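PDB 2HG2: aldehyde dehydrogenase A, which catalyses the irreversible NAD+-dependent oxidation of L-lactaldehyde to L-lactate and also oxidises glycolaldehyde and L-glyceraldehyde. Local coordinates for residues P64-A69 with E117-Y122; P177-P182 with L206-T211; A223-T228 with N244-C249; A288-V293 with S378-E383; V351-K356 with Y365-L370. All blocks are in the same frame, centred on the assembly; numbering follows the deposited sequence.

Contact 1 of 5, residues P64-A69 with E117-Y122; sequences PAIERA and EWARRY
Ala65, in the first turn of helix 65-81, sets its methyl against the 117-122 loop, with CB 3.2 Å from Ala119 O and 3.8 Å from Ala119 CB. Two alanines suit the spot, since backbones this close could hardly admit longer side chains. Ile66 reaches further out. With CG1 anti to the backbone N (chi1 -170°), its branch ends in CD1 over the centre of one face of the Arg120 guanidinium, 3.7 Å from Arg120 CZ. This apolar cover keeps to the face, so the N-H groups at the rim can still bond, and Arg120 NH2 forms a salt bridge with Asp130 of a neighbouring subunit. Arg68 bends at chi3 and brings NH2 to the edge of the Tyr122 ring, 3.2 Å from Tyr122 OH. The angle there is too poor for a hydrogen bond, and the firm partner of Arg68 is Leu168 O, bound through NE. Ala69, one turn after Ala65, adds its CB at 3.9 Å from Ala119 CB. The contact thus seats the start of helix 65-81 on the loop between helix 98-116 and strand 124-127, with Leu168 at the end of helix 155-168 packing on Ala69, Ala119 and Tyr122.

Contact 2 of 5, residues P177-P182 with L206-T211; sequences PSEFTP and LGRGET
The carboxylate of Glu179 and the guanidinium of Arg208 lie with their planes 28° apart, yet their charged atoms do not meet. What Glu179 OE1 touches is the base of the arginine, 3.5 Å from Arg208 CA. The guanidinium has Thr211 CG2 at its edge, in its plane, while Arg208 NE makes a long, weak ion pair with Asp40. Glu179 also lays its CG over the centre of one face of the Phe180 ring. The backbones are linked by a water, which donates to Pro177 O and accepts from Gly207 N, both at 2.9 Å. Gly207 has backbone angles that would jam a CB against the preceding carbonyl O, so glycine is needed there. These loops belong to the NAD-binding domain, and Pro177, Ser178 and Glu179 are part of the cofactor site, following strand 172-176. Their chain is folded into a type I beta turn closed by Thr181 N to Ser178 O at 3.1 Å. An ST turn lies inside it: Ser178 OG accepts from Phe180 N at 3.2 Å and 162°, a role for which a short hydroxyl side chain is well suited. Elsewhere the contact is apolar. Leu206 CD2 comes 3.6 Å from Pro177 CG, the two side chains at about a right angle, and 4.0 Å from Pro182 CB. Ile38 of strand 34-39 packs on both Leu206 and Pro182.

Contact 3 of 5, residues A223-T228 with N244-C249; sequences AMVSMT and NITKVC
Cys249 O accepts a nearly straight bond from Met227 N, 2.9 Å long with 162° at the hydrogen, and Ser226 CA adds a CA-H...O contact to the same oxygen. The pattern runs back along the pair: Cys249 N donates to Val225 O at 3.0 Å, and Val225 N to Lys247 O, also at 3.0 Å. The last link, Lys247 N to Ala223 O, is weak. This is the parallel pairing of a beta-alpha-beta crossover, in which helix 231-242 carries the chain from strand 222-228 to strand 247-251 in the Rossmann-like NAD-binding domain. On the helix side Val225 and Val248 stand side by side, with CG1 of Val225 3.6 Å from CG1 of Val248; branched residues fill this layer compactly. Met224, Ser226, Lys247 and Cys249 occupy the other face. There Lys247 is fully extended, and its methylenes serve as the apolar partner of Met224, whose SD lies 3.6 Å from Lys247 CD. The length of that chain takes NZ on to a hydrogen bond with Glu468 O. Cys249 CB sits 4.1 Å from Met224 SD and 3.8 Å from Ser226 OG, and the small serine instead spends its hydroxyl on Lys162 NZ.

Contact 4 of 5, residues A288-V293 with S378-E383; sequences AERVYV and SIMHEE
Glu289, Arg290 and Tyr292, around the start of strand 290-294, pack in a mostly buried contact against Met380 and Glu383 of the loop that leads to strand 388-394. The two touching parts run nearly antiparallel, but side chains, not paired strands, do the joining. Met380 and Tyr292 approach from opposite directions. The methionine, bent at chi2 and chi3, puts CE 3.4 Å from Tyr292 OH and 3.7 Å from Tyr292 CZ; a flexible thioether can fit itself to the end of a phenol in this way. Beside it, the aliphatic part of Arg290 lies against the loop backbone, with CD 3.4 Å from Met380 O. Its guanidinium bonds from NH1 to Tyr292 OH at 2.8 Å, the hydroxyl lying 22° out of the guanidinium plane and having a second partner in Gln375 OE1. Lys255 O, Met403 O and Ala404 O take further N-H groups of Arg290, so one buried cation ties together several chain segments. A leucine in its place would probably deprive those three carbonyls of the N-H groups that join them, and leave Tyr292 OH with Gln375 but not the arginine. Glu289, extended, carries OE2 to 3.4 Å from Glu383 CA. Its length suits the reach to Thr384 N, to which it is hydrogen-bonded, and to Lys255, with which it forms a salt bridge. The loop thereby held contains the Glu-Glu-Thr-Phe-Gly-Pro sequence of aldehyde dehydrogenases, whose second glutamate in relatives holds the nicotinamide ribose; consistent with that, Glu383 lies about 4 Å, side chain to side chain, from the active-site Cys285.

Contact 5 of 5, residues V351-K356 with Y365-L370; sequences VAFGGK and YPPTLL
Backbone hydrogen bonds join Ala352 and Phe353 to one residue opposite, Leu369. Ala352 N donates to Leu369 O at 2.8 Å, and Leu369 N to Phe353 O at 3.0 Å, tilted 30° from the carbonyl plane. A second polar group is Thr368 OG1, which accepts from Gly355 N at 2.8 Å and donates to Pro366 O at 2.9 Å, above the plane of that carbonyl. Chi1 of -58° sets OG1 anti to its own carbonyl carbon, where it meets both Gly355 N and Pro366 O. A valine at this position would probably leave Gly355 N without its acceptor and Pro366 O without this donor, freeing the glycine turn to shift. Two residues facing one make a classic beta bulge, here where strand 350-353, at the margin of the catalytic-domain sheet, pairs antiparallel with strand 368-371. Past it the chain needs glycine: Gly354 and Gly355 both have positive phi, and a CB on Gly354 would run into Pro367 O and Thr368 OG1. Apolar contacts flank the pair. Phe353 crosses Pro367 obliquely, with CE2 3.5 Å from Pro367 CG, and Met309 of helix 295-310 covers the same phenylalanine. On the other face Val351 CG2 lies 3.8 Å from Leu370 CD2, side by side. Van der Waals contacts with the backbone complete the set: the Tyr365 hydroxyl abuts Gly355, and Pro366 CD rests 3.2 Å from Lys356 O.

In the fold
Contacts 1, 3 and 4 are largely buried, whereas contacts 2 and 5 are partly open. Contacts 2 and 3 both serve the NAD-binding domain and follow one another through helix 209-218 and strand 222-228; contact 3 depends on regular parallel backbone bonding, contact 2 on a water, turns and apolar touches beside the cofactor site. Contacts 4 and 5 share the catalytic-domain sheet and meet at Ile379 and Leu370, contact 5 nested in the loop that contact 4 closes. Contact 4 relies on a buried arginine and glutamate and a methionine-tyrosine touch, contact 5 on a bulge and glycines at the sheet's margin. Contact 1, about 49 Å centre to centre from contact 5, stands apart, with Arg120 and Arg121 paired to residues of neighbouring subunits.

Contact 1 of 5, residues P64-A69 with E117-Y122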
# COMPACT_ATOMS: atom_id res chain seq x y z
N PRO A 64 9.97 -10.42 -18.84
CA PRO A 64 9.33 -10.51 -17.52
C PRO A 64 10.30 -9.86 -16.53
O PRO A 64 11.51 -9.95 -16.70
CB PRO A 64 9.22 -12.02 -17.30
CG PRO A 64 9.03 -12.55 -18.68
CD PRO A 64 10.02 -11.74 -19.50
N ALA A 65 9.78 -9.20 -15.49
CA ALA A 65 10.64 -8.53 -14.53
C ALA A 65 11.67 -9.46 -13.89
O ALA A 65 12.81 -9.06 -13.67
CB ALA A 65 9.79 -7.86 -13.44
N ILE A 66 11.27 -10.69 -13.61
CA ILE A 66 12.18 -11.64 -12.98
C ILE A 66 13.40 -11.93 -13.86
O ILE A 66 14.47 -12.26 -13.35
CB ILE A 66 11.48 -12.97 -12.63
CG1 ILE A 66 12.40 -13.83 -11.76
CG2 ILE A 66 11.12 -13.73 -13.91
CD1 ILE A 66 12.79 -13.19 -10.42
N GLU A 67 13.24 -11.81 -15.17
CA GLU A 67 14.36 -12.04 -16.08
C GLU A 67 15.30 -10.84 -16.04
O GLU A 67 16.52 -10.99 -16.18
CB GLU A 67 13.86 -12.31 -17.51
CG GLU A 67 13.31 -13.74 -17.68
CD GLU A 67 12.77 -14.04 -19.08
OE1 GLU A 67 13.40 -13.64 -20.08
OE2 GLU A 67 11.71 -14.70 -19.17
N ARG A 68 14.76 -9.64 -15.85
CA ARG A 68 15.62 -8.47 -15.76
C ARG A 68 16.39 -8.60 -14.44
O ARG A 68 17.59 -8.36 -14.39
CB ARG A 68 14.81 -7.17 -15.80
CG ARG A 68 14.11 -6.94 -17.14
CD ARG A 68 13.59 -5.51 -17.27
NE ARG A 68 12.49 -5.20 -16.35
CZ ARG A 68 11.20 -5.33 -16.65
NH1 ARG A 68 10.83 -5.78 -17.84
NH2 ARG A 68 10.27 -5.00 -15.76
N ALA A 69 15.69 -9.02 -13.37
CA ALA A 69 16.34 -9.19 -12.08
C ALA A 69 17.46 -10.23 -12.25
O ALA A 69 18.53 -10.10 -11.67
CB ALA A 69 15.34 -9.68 -11.04
N GLU A 117 15.22 -7.80 -6.30
CA GLU A 117 14.12 -8.44 -5.57
C GLU A 117 12.76 -7.78 -5.75
O GLU A 117 11.73 -8.36 -5.39
CB GLU A 117 14.48 -8.52 -4.08
CG GLU A 117 15.81 -9.24 -3.83
CD GLU A 117 16.24 -9.21 -2.37
OE1 GLU A 117 15.84 -8.28 -1.64
OE2 GLU A 117 16.99 -10.12 -1.96
N TRP A 118 12.74 -6.56 -6.29
CA TRP A 118 11.49 -5.85 -6.52
C TRP A 118 10.72 -6.39 -7.73
O TRP A 118 9.54 -6.10 -7.89
CB TRP A 118 11.74 -4.34 -6.71
CG TRP A 118 11.89 -3.57 -5.42
CD1 TRP A 118 12.99 -2.88 -4.99
CD2 TRP A 118 10.90 -3.43 -4.39
NE1 TRP A 118 12.74 -2.32 -3.75
CE2 TRP A 118 11.47 -2.64 -3.36
CE3 TRP A 118 9.59 -3.90 -4.23
CZ2 TRP A 118 10.78 -2.31 -2.19
CZ3 TRP A 118 8.89 -3.57 -3.06
CH2 TRP A 118 9.49 -2.78 -2.06
N ALA A 119 11.38 -7.19 -8.56
CA ALA A 119 10.77 -7.74 -9.78
C ALA A 119 9.30 -8.16 -9.69
O ALA A 119 8.47 -7.72 -10.49
CB ALA A 119 11.60 -8.91 -10.30
N ARG A 120 8.99 -9.03 -8.74
CA ARG A 120 7.63 -9.52 -8.61
C ARG A 120 6.85 -8.76 -7.55
O ARG A 120 5.78 -9.20 -7.15
CB ARG A 120 7.66 -11.00 -8.21
CG ARG A 120 8.37 -11.93 -9.18
CD ARG A 120 8.83 -13.18 -8.45
NE ARG A 120 9.11 -14.29 -9.35
CZ ARG A 120 10.02 -15.23 -9.11
NH1 ARG A 120 10.75 -15.19 -8.00
NH2 ARG A 120 10.19 -16.22 -9.98
N ARG A 121 7.37 -7.62 -7.11
CA ARG A 121 6.70 -6.90 -6.03
C ARG A 121 6.15 -5.50 -6.28
O ARG A 121 5.29 -5.05 -5.52
CB ARG A 121 7.63 -6.85 -4.82
CG ARG A 121 8.02 -8.22 -4.29
CD ARG A 121 8.85 -8.09 -3.01
NE ARG A 121 8.85 -9.34 -2.26
CZ ARG A 121 9.63 -10.38 -2.52
NH1 ARG A 121 10.51 -10.31 -3.52
NH2 ARG A 121 9.51 -11.48 -1.80
N TYR A 122 6.63 -4.78 -7.29
CA TYR A 122 6.07 -3.45 -7.48
C TYR A 122 4.67 -3.62 -8.03
O TYR A 122 4.48 -4.31 -9.04
CB TYR A 122 6.98 -2.57 -8.37
CG TYR A 122 7.21 -2.99 -9.80
CD1 TYR A 122 6.43 -2.46 -10.83
CD2 TYR A 122 8.26 -3.85 -10.14
CE1 TYR A 122 6.71 -2.75 -12.18
CE2 TYR A 122 8.55 -4.15 -11.48
CZ TYR A 122 7.77 -3.60 -12.50
OH TYR A 122 8.05 -3.88 -13.82

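Contact 2 of 5, residues P177-P182 with L206-T211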
# COMPACT_ATOMS: atom_id res chain seq x y z
N PRO A 177 30.03 8.97 -15.98
CA PRO A 177 30.74 9.04 -14.69
C PRO A 177 31.32 10.43 -14.56
O PRO A 177 31.37 11.18 -15.54
CB PRO A 177 31.86 8.01 -14.83
CG PRO A 177 31.60 7.30 -16.16
CD PRO A 177 30.83 8.27 -16.99
N SER A 178 31.75 10.79 -13.35
CA SER A 178 32.39 12.08 -13.16
C SER A 178 33.72 11.94 -13.88
O SER A 178 34.32 10.86 -13.86
CB SER A 178 32.66 12.34 -11.68
OG SER A 178 33.58 13.41 -11.53
N GLU A 179 34.18 13.01 -14.52
CA GLU A 179 35.45 12.96 -15.23
C GLU A 179 36.62 12.72 -14.27
O GLU A 179 37.71 12.35 -14.71
CB GLU A 179 35.67 14.26 -16.00
CG GLU A 179 35.79 15.49 -15.11
CD GLU A 179 35.72 16.78 -15.89
OE1 GLU A 179 34.64 17.07 -16.47
OE2 GLU A 179 36.73 17.52 -15.93
N PHE A 180 36.40 12.92 -12.97
CA PHE A 180 37.45 12.71 -11.98
C PHE A 180 37.55 11.26 -11.54
O PHE A 180 38.60 10.83 -11.06
CB PHE A 180 37.21 13.55 -10.72
CG PHE A 180 37.09 15.02 -10.98
CD1 PHE A 180 38.11 15.71 -11.63
CD2 PHE A 180 35.95 15.71 -10.59
CE1 PHE A 180 37.98 17.08 -11.88
CE2 PHE A 180 35.81 17.07 -10.84
CZ PHE A 180 36.84 17.76 -11.49
N THR A 181 36.47 10.50 -11.70
CA THR A 181 36.46 9.11 -11.27
C THR A 181 35.77 8.13 -12.23
O THR A 181 34.83 7.43 -11.86
CB THR A 181 35.77 9.00 -9.88
OG1 THR A 181 34.48 9.61 -9.94
CG2 THR A 181 36.61 9.71 -8.81
N PRO A 182 36.25 8.06 -13.48
CA PRO A 182 35.66 7.17 -14.50
C PRO A 182 36.16 5.72 -14.53
O PRO A 182 35.48 4.85 -15.09
CB PRO A 182 35.99 7.89 -15.79
CG PRO A 182 37.38 8.39 -15.50
CD PRO A 182 37.24 8.96 -14.10
N LEU A 206 31.70 8.99 -21.78
CA LEU A 206 32.68 9.75 -21.03
C LEU A 206 32.90 11.16 -21.54
O LEU A 206 32.92 11.39 -22.75
CB LEU A 206 34.02 9.00 -21.04
CG LEU A 206 33.96 7.55 -20.56
CD1 LEU A 206 35.25 6.84 -20.91
CD2 LEU A 206 33.69 7.52 -19.07
N GLY A 207 33.09 12.10 -20.62
CA GLY A 207 33.30 13.48 -21.02
C GLY A 207 33.02 14.46 -19.90
O GLY A 207 32.93 14.09 -18.73
N ARG A 208 32.87 15.73 -20.26
CA ARG A 208 32.59 16.79 -19.30
C ARG A 208 31.10 17.05 -19.18
O ARG A 208 30.31 16.65 -20.05
CB ARG A 208 33.30 18.07 -19.73
CG ARG A 208 34.79 17.90 -19.96
CD ARG A 208 35.39 19.21 -20.46
NE ARG A 208 34.69 19.70 -21.64
CZ ARG A 208 34.86 20.90 -22.17
NH1 ARG A 208 35.73 21.75 -21.63
NH2 ARG A 208 34.16 21.26 -23.24
N GLY A 209 30.70 17.72 -18.10
CA GLY A 209 29.30 18.02 -17.88
C GLY A 209 28.77 18.97 -18.93
O GLY A 209 27.65 18.82 -19.42
N GLU A 210 29.60 19.95 -19.28
CA GLU A 210 29.25 20.95 -20.28
C GLU A 210 28.83 20.34 -21.62
O GLU A 210 27.88 20.81 -22.26
CB GLU A 210 30.44 21.89 -20.49
CG GLU A 210 30.48 22.62 -21.83
CD GLU A 210 29.47 23.74 -21.92
OE1 GLU A 210 28.25 23.48 -21.75
OE2 GLU A 210 29.89 24.90 -22.18
N THR A 211 29.52 19.29 -22.03
CA THR A 211 29.25 18.63 -23.30
C THR A 211 28.34 17.41 -23.22
O THR A 211 27.18 17.45 -23.64
CB THR A 211 30.58 18.20 -23.94
OG1 THR A 211 31.37 17.52 -22.96
CG2 THR A 211 31.34 19.42 -24.47
O HOH W 1 33.27 11.38 -17.77

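Contact 3 of 5, residues A223-T228 with N244-C249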
# COMPACT_ATOMS: atom_id res chain seq x y z
N ALA A 223 13.56 10.14 -21.03
CA ALA A 223 12.34 10.26 -20.25
C ALA A 223 12.66 10.86 -18.88
O ALA A 223 11.83 11.56 -18.28
CB ALA A 223 11.68 8.90 -20.09
N MET A 224 13.86 10.58 -18.38
CA MET A 224 14.27 11.12 -17.10
C MET A 224 15.78 11.18 -16.94
O MET A 224 16.50 10.25 -17.32
CB MET A 224 13.69 10.31 -15.94
CG MET A 224 14.14 10.83 -14.56
SD MET A 224 13.37 10.03 -13.12
CE MET A 224 14.33 8.51 -13.00
N VAL A 225 16.25 12.28 -16.37
CA VAL A 225 17.67 12.44 -16.12
C VAL A 225 17.84 12.43 -14.61
O VAL A 225 17.14 13.14 -13.89
CB VAL A 225 18.24 13.75 -16.70
CG1 VAL A 225 17.46 14.96 -16.17
CG2 VAL A 225 19.71 13.86 -16.32
N SER A 226 18.75 11.60 -14.14
CA SER A 226 19.02 11.49 -12.72
C SER A 226 20.45 11.94 -12.51
O SER A 226 21.37 11.47 -13.20
CB SER A 226 18.85 10.03 -12.27
OG SER A 226 19.08 9.89 -10.88
N MET A 227 20.65 12.86 -11.58
CA MET A 227 21.99 13.35 -11.31
C MET A 227 22.25 13.67 -9.85
O MET A 227 21.36 14.13 -9.12
CB MET A 227 22.26 14.59 -12.17
CG MET A 227 23.53 15.34 -11.81
SD MET A 227 23.26 16.54 -10.48
CE MET A 227 24.48 17.76 -10.85
N THR A 228 23.47 13.40 -9.42
CA THR A 228 23.89 13.68 -8.06
C THR A 228 25.12 14.56 -8.18
O THR A 228 26.04 14.25 -8.94
CB THR A 228 24.24 12.38 -7.32
OG1 THR A 228 23.08 11.56 -7.23
CG2 THR A 228 24.74 12.68 -5.92
N ASN A 244 12.43 20.18 -22.76
CA ASN A 244 11.61 19.10 -23.29
C ASN A 244 10.70 18.49 -22.23
O ASN A 244 10.17 17.39 -22.41
CB ASN A 244 12.52 18.02 -23.89
CG ASN A 244 13.29 18.51 -25.10
OD1 ASN A 244 12.70 18.90 -26.11
ND2 ASN A 244 14.61 18.50 -25.00
N ILE A 245 10.51 19.23 -21.14
CA ILE A 245 9.67 18.76 -20.04
C ILE A 245 10.16 17.39 -19.59
O ILE A 245 9.38 16.48 -19.31
CB ILE A 245 8.18 18.65 -20.46
CG1 ILE A 245 7.76 19.86 -21.29
CG2 ILE A 245 7.31 18.58 -19.20
CD1 ILE A 245 7.92 21.20 -20.56
N THR A 246 11.48 17.24 -19.54
CA THR A 246 12.10 15.99 -19.12
C THR A 246 12.05 15.90 -17.59
O THR A 246 12.34 16.87 -16.89
CB THR A 246 13.56 15.92 -19.60
OG1 THR A 246 13.58 16.02 -21.03
CG2 THR A 246 14.20 14.60 -19.18
N LYS A 247 11.68 14.74 -17.08
CA LYS A 247 11.60 14.53 -15.64
C LYS A 247 13.01 14.52 -15.04
O LYS A 247 13.96 14.07 -15.68
CB LYS A 247 10.89 13.20 -15.35
CG LYS A 247 10.71 12.90 -13.87
CD LYS A 247 10.15 11.50 -13.60
CE LYS A 247 9.97 11.29 -12.09
NZ LYS A 247 9.52 9.92 -11.68
N VAL A 248 13.15 15.04 -13.82
CA VAL A 248 14.46 15.02 -13.18
C VAL A 248 14.43 14.37 -11.80
O VAL A 248 13.41 14.36 -11.11
CB VAL A 248 15.06 16.44 -13.00
CG1 VAL A 248 15.17 17.13 -14.35
CG2 VAL A 248 14.23 17.26 -12.02
N CYS A 249 15.57 13.83 -11.42
CA CYS A 249 15.76 13.19 -10.13
C CYS A 249 17.12 13.73 -9.70
O CYS A 249 18.16 13.35 -10.24
CB CYS A 249 15.80 11.67 -10.29
SG CYS A 249 15.88 10.77 -8.73

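Contact 4 of 5, residues A288-V293 with S378-E383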
# COMPACT_ATOMS: atom_id res chain seq x y z
N ALA A 288 27.75 15.01 9.27
CA ALA A 288 27.32 16.18 10.01
C ALA A 288 28.30 17.29 9.65
O ALA A 288 29.52 17.11 9.76
CB ALA A 288 27.37 15.90 11.51
N GLU A 289 27.78 18.43 9.22
CA GLU A 289 28.62 19.55 8.84
C GLU A 289 28.30 20.78 9.67
O GLU A 289 28.93 21.83 9.53
CB GLU A 289 28.43 19.84 7.34
CG GLU A 289 29.53 20.69 6.73
CD GLU A 289 29.57 20.60 5.21
OE1 GLU A 289 29.83 19.50 4.68
OE2 GLU A 289 29.33 21.64 4.56
N ARG A 290 27.31 20.65 10.55
CA ARG A 290 26.89 21.73 11.43
C ARG A 290 26.56 21.07 12.77
O ARG A 290 25.59 20.31 12.86
CB ARG A 290 25.65 22.44 10.88
CG ARG A 290 25.87 23.25 9.61
CD ARG A 290 24.65 24.12 9.29
NE ARG A 290 23.50 23.38 8.76
CZ ARG A 290 22.24 23.57 9.15
NH1 ARG A 290 21.94 24.48 10.06
NH2 ARG A 290 21.26 22.87 8.59
N VAL A 291 27.35 21.35 13.79
CA VAL A 291 27.11 20.75 15.10
C VAL A 291 26.60 21.76 16.11
O VAL A 291 27.27 22.75 16.38
CB VAL A 291 28.39 20.10 15.67
CG1 VAL A 291 28.04 19.32 16.93
CG2 VAL A 291 29.04 19.19 14.64
N TYR A 292 25.42 21.51 16.66
CA TYR A 292 24.82 22.38 17.67
C TYR A 292 24.84 21.66 19.01
O TYR A 292 24.23 20.60 19.16
CB TYR A 292 23.39 22.75 17.28
CG TYR A 292 23.28 23.48 15.96
CD1 TYR A 292 23.18 22.78 14.76
CD2 TYR A 292 23.32 24.87 15.91
CE1 TYR A 292 23.14 23.45 13.54
CE2 TYR A 292 23.27 25.55 14.69
CZ TYR A 292 23.19 24.83 13.51
OH TYR A 292 23.17 25.50 12.31
N VAL A 293 25.55 22.24 19.98
CA VAL A 293 25.69 21.65 21.31
C VAL A 293 25.13 22.60 22.35
O VAL A 293 25.50 23.77 22.37
CB VAL A 293 27.18 21.42 21.64
CG1 VAL A 293 27.31 20.63 22.93
CG2 VAL A 293 27.86 20.71 20.47
N SER A 378 28.91 32.58 7.36
CA SER A 378 28.75 31.92 6.07
C SER A 378 29.10 30.44 6.07
O SER A 378 28.52 29.66 5.31
CB SER A 378 29.58 32.64 5.01
OG SER A 378 30.94 32.73 5.41
N ILE A 379 30.03 30.04 6.92
CA ILE A 379 30.44 28.64 6.97
C ILE A 379 29.28 27.73 7.41
O ILE A 379 29.35 26.51 7.26
CB ILE A 379 31.64 28.43 7.92
CG1 ILE A 379 32.20 27.02 7.74
CG2 ILE A 379 31.23 28.67 9.36
CD1 ILE A 379 33.47 26.76 8.49
N MET A 380 28.23 28.33 7.94
CA MET A 380 27.06 27.58 8.38
C MET A 380 26.00 27.55 7.28
O MET A 380 24.94 26.95 7.45
CB MET A 380 26.46 28.23 9.63
CG MET A 380 27.40 28.27 10.83
SD MET A 380 27.80 26.62 11.42
CE MET A 380 26.48 26.36 12.59
N HIS A 381 26.29 28.20 6.16
CA HIS A 381 25.35 28.27 5.05
C HIS A 381 26.03 28.03 3.71
O HIS A 381 25.61 28.56 2.68
CB HIS A 381 24.68 29.65 5.03
CG HIS A 381 23.94 29.98 6.28
ND1 HIS A 381 22.68 29.48 6.56
CD2 HIS A 381 24.27 30.76 7.34
CE1 HIS A 381 22.28 29.94 7.73
NE2 HIS A 381 23.22 30.72 8.22
N GLU A 382 27.09 27.23 3.72
CA GLU A 382 27.84 26.93 2.50
C GLU A 382 28.39 25.52 2.61
O GLU A 382 29.13 25.22 3.54
CB GLU A 382 29.02 27.90 2.36
CG GLU A 382 29.07 28.67 1.06
CD GLU A 382 28.37 30.01 1.16
OE1 GLU A 382 28.77 30.83 2.02
OE2 GLU A 382 27.43 30.25 0.38
N GLU A 383 28.05 24.65 1.66
CA GLU A 383 28.57 23.29 1.71
C GLU A 383 30.09 23.39 1.72
O GLU A 383 30.70 23.90 0.78
CB GLU A 383 28.08 22.48 0.51
CG GLU A 383 28.45 21.01 0.59
CD GLU A 383 27.69 20.17 -0.40
OE1 GLU A 383 27.72 20.49 -1.61
OE2 GLU A 383 27.06 19.18 0.03

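Contact 5 of 5, residues V351-K356 with Y365-L370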
# COMPACT_ATOMS: atom_id res chain seq x y z
N VAL A 351 39.77 28.77 15.74
CA VAL A 351 40.39 27.50 15.36
C VAL A 351 40.90 26.74 16.58
O VAL A 351 41.90 27.12 17.18
CB VAL A 351 41.58 27.72 14.39
CG1 VAL A 351 42.14 26.38 13.96
CG2 VAL A 351 41.13 28.51 13.18
N ALA A 352 40.21 25.67 16.93
CA ALA A 352 40.59 24.85 18.07
C ALA A 352 41.46 23.68 17.64
O ALA A 352 41.99 22.96 18.48
CB ALA A 352 39.35 24.33 18.78
N PHE A 353 41.61 23.52 16.33
CA PHE A 353 42.41 22.43 15.77
C PHE A 353 42.46 22.50 14.24
O PHE A 353 41.45 22.81 13.59
CB PHE A 353 41.82 21.09 16.22
CG PHE A 353 42.53 19.89 15.65
CD1 PHE A 353 43.90 19.72 15.83
CD2 PHE A 353 41.83 18.94 14.92
CE1 PHE A 353 44.56 18.62 15.29
CE2 PHE A 353 42.48 17.83 14.37
CZ PHE A 353 43.85 17.68 14.55
N GLY A 354 43.63 22.23 13.68
CA GLY A 354 43.80 22.27 12.23
C GLY A 354 43.74 23.68 11.68
O GLY A 354 44.37 24.59 12.22
N GLY A 355 43.00 23.86 10.59
CA GLY A 355 42.85 25.17 9.98
C GLY A 355 43.99 25.66 9.10
O GLY A 355 44.06 26.84 8.79
N LYS A 356 44.86 24.76 8.68
CA LYS A 356 45.99 25.13 7.83
C LYS A 356 46.20 24.05 6.77
O LYS A 356 46.56 22.92 7.09
CB LYS A 356 47.25 25.29 8.67
CG LYS A 356 48.51 25.69 7.91
CD LYS A 356 48.51 27.16 7.52
CE LYS A 356 49.85 27.56 6.92
NZ LYS A 356 49.89 28.98 6.49
N TYR A 365 43.88 18.37 3.72
CA TYR A 365 43.44 19.40 4.64
C TYR A 365 43.22 18.67 5.95
O TYR A 365 42.45 17.71 6.02
CB TYR A 365 42.15 20.08 4.20
CG TYR A 365 42.00 21.43 4.85
CD1 TYR A 365 42.74 22.52 4.41
CD2 TYR A 365 41.20 21.59 5.98
CE1 TYR A 365 42.69 23.75 5.07
CE2 TYR A 365 41.15 22.81 6.65
CZ TYR A 365 41.90 23.88 6.19
OH TYR A 365 41.86 25.08 6.85
N PRO A 366 43.91 19.09 7.02
CA PRO A 366 43.77 18.43 8.31
C PRO A 366 42.39 18.62 8.93
O PRO A 366 41.72 19.62 8.67
CB PRO A 366 44.86 19.08 9.15
CG PRO A 366 44.85 20.49 8.64
CD PRO A 366 44.77 20.29 7.13
N PRO A 367 41.95 17.65 9.74
CA PRO A 367 40.63 17.83 10.35
C PRO A 367 40.67 19.15 11.11
O PRO A 367 41.65 19.47 11.79
CB PRO A 367 40.49 16.59 11.25
CG PRO A 367 41.90 16.09 11.43
CD PRO A 367 42.53 16.35 10.10
N THR A 368 39.60 19.92 10.99
CA THR A 368 39.55 21.21 11.63
C THR A 368 38.33 21.43 12.50
O THR A 368 37.21 21.05 12.13
CB THR A 368 39.64 22.32 10.58
OG1 THR A 368 40.85 22.16 9.83
CG2 THR A 368 39.61 23.69 11.23
N LEU A 369 38.55 22.04 13.65
CA LEU A 369 37.47 22.31 14.58
C LEU A 369 37.38 23.82 14.78
O LEU A 369 38.34 24.46 15.21
CB LEU A 369 37.75 21.61 15.92
CG LEU A 369 36.67 21.67 16.99
CD1 LEU A 369 35.35 21.13 16.45
CD2 LEU A 369 37.12 20.86 18.19
N LEU A 370 36.23 24.39 14.45
CA LEU A 370 36.01 25.82 14.60
C LEU A 370 35.01 26.06 15.72
O LEU A 370 33.90 25.53 15.69
CB LEU A 370 35.50 26.42 13.29
CG LEU A 370 36.43 26.22 12.08
CD1 LEU A 370 35.82 26.87 10.85
CD2 LEU A 370 37.79 26.82 12.38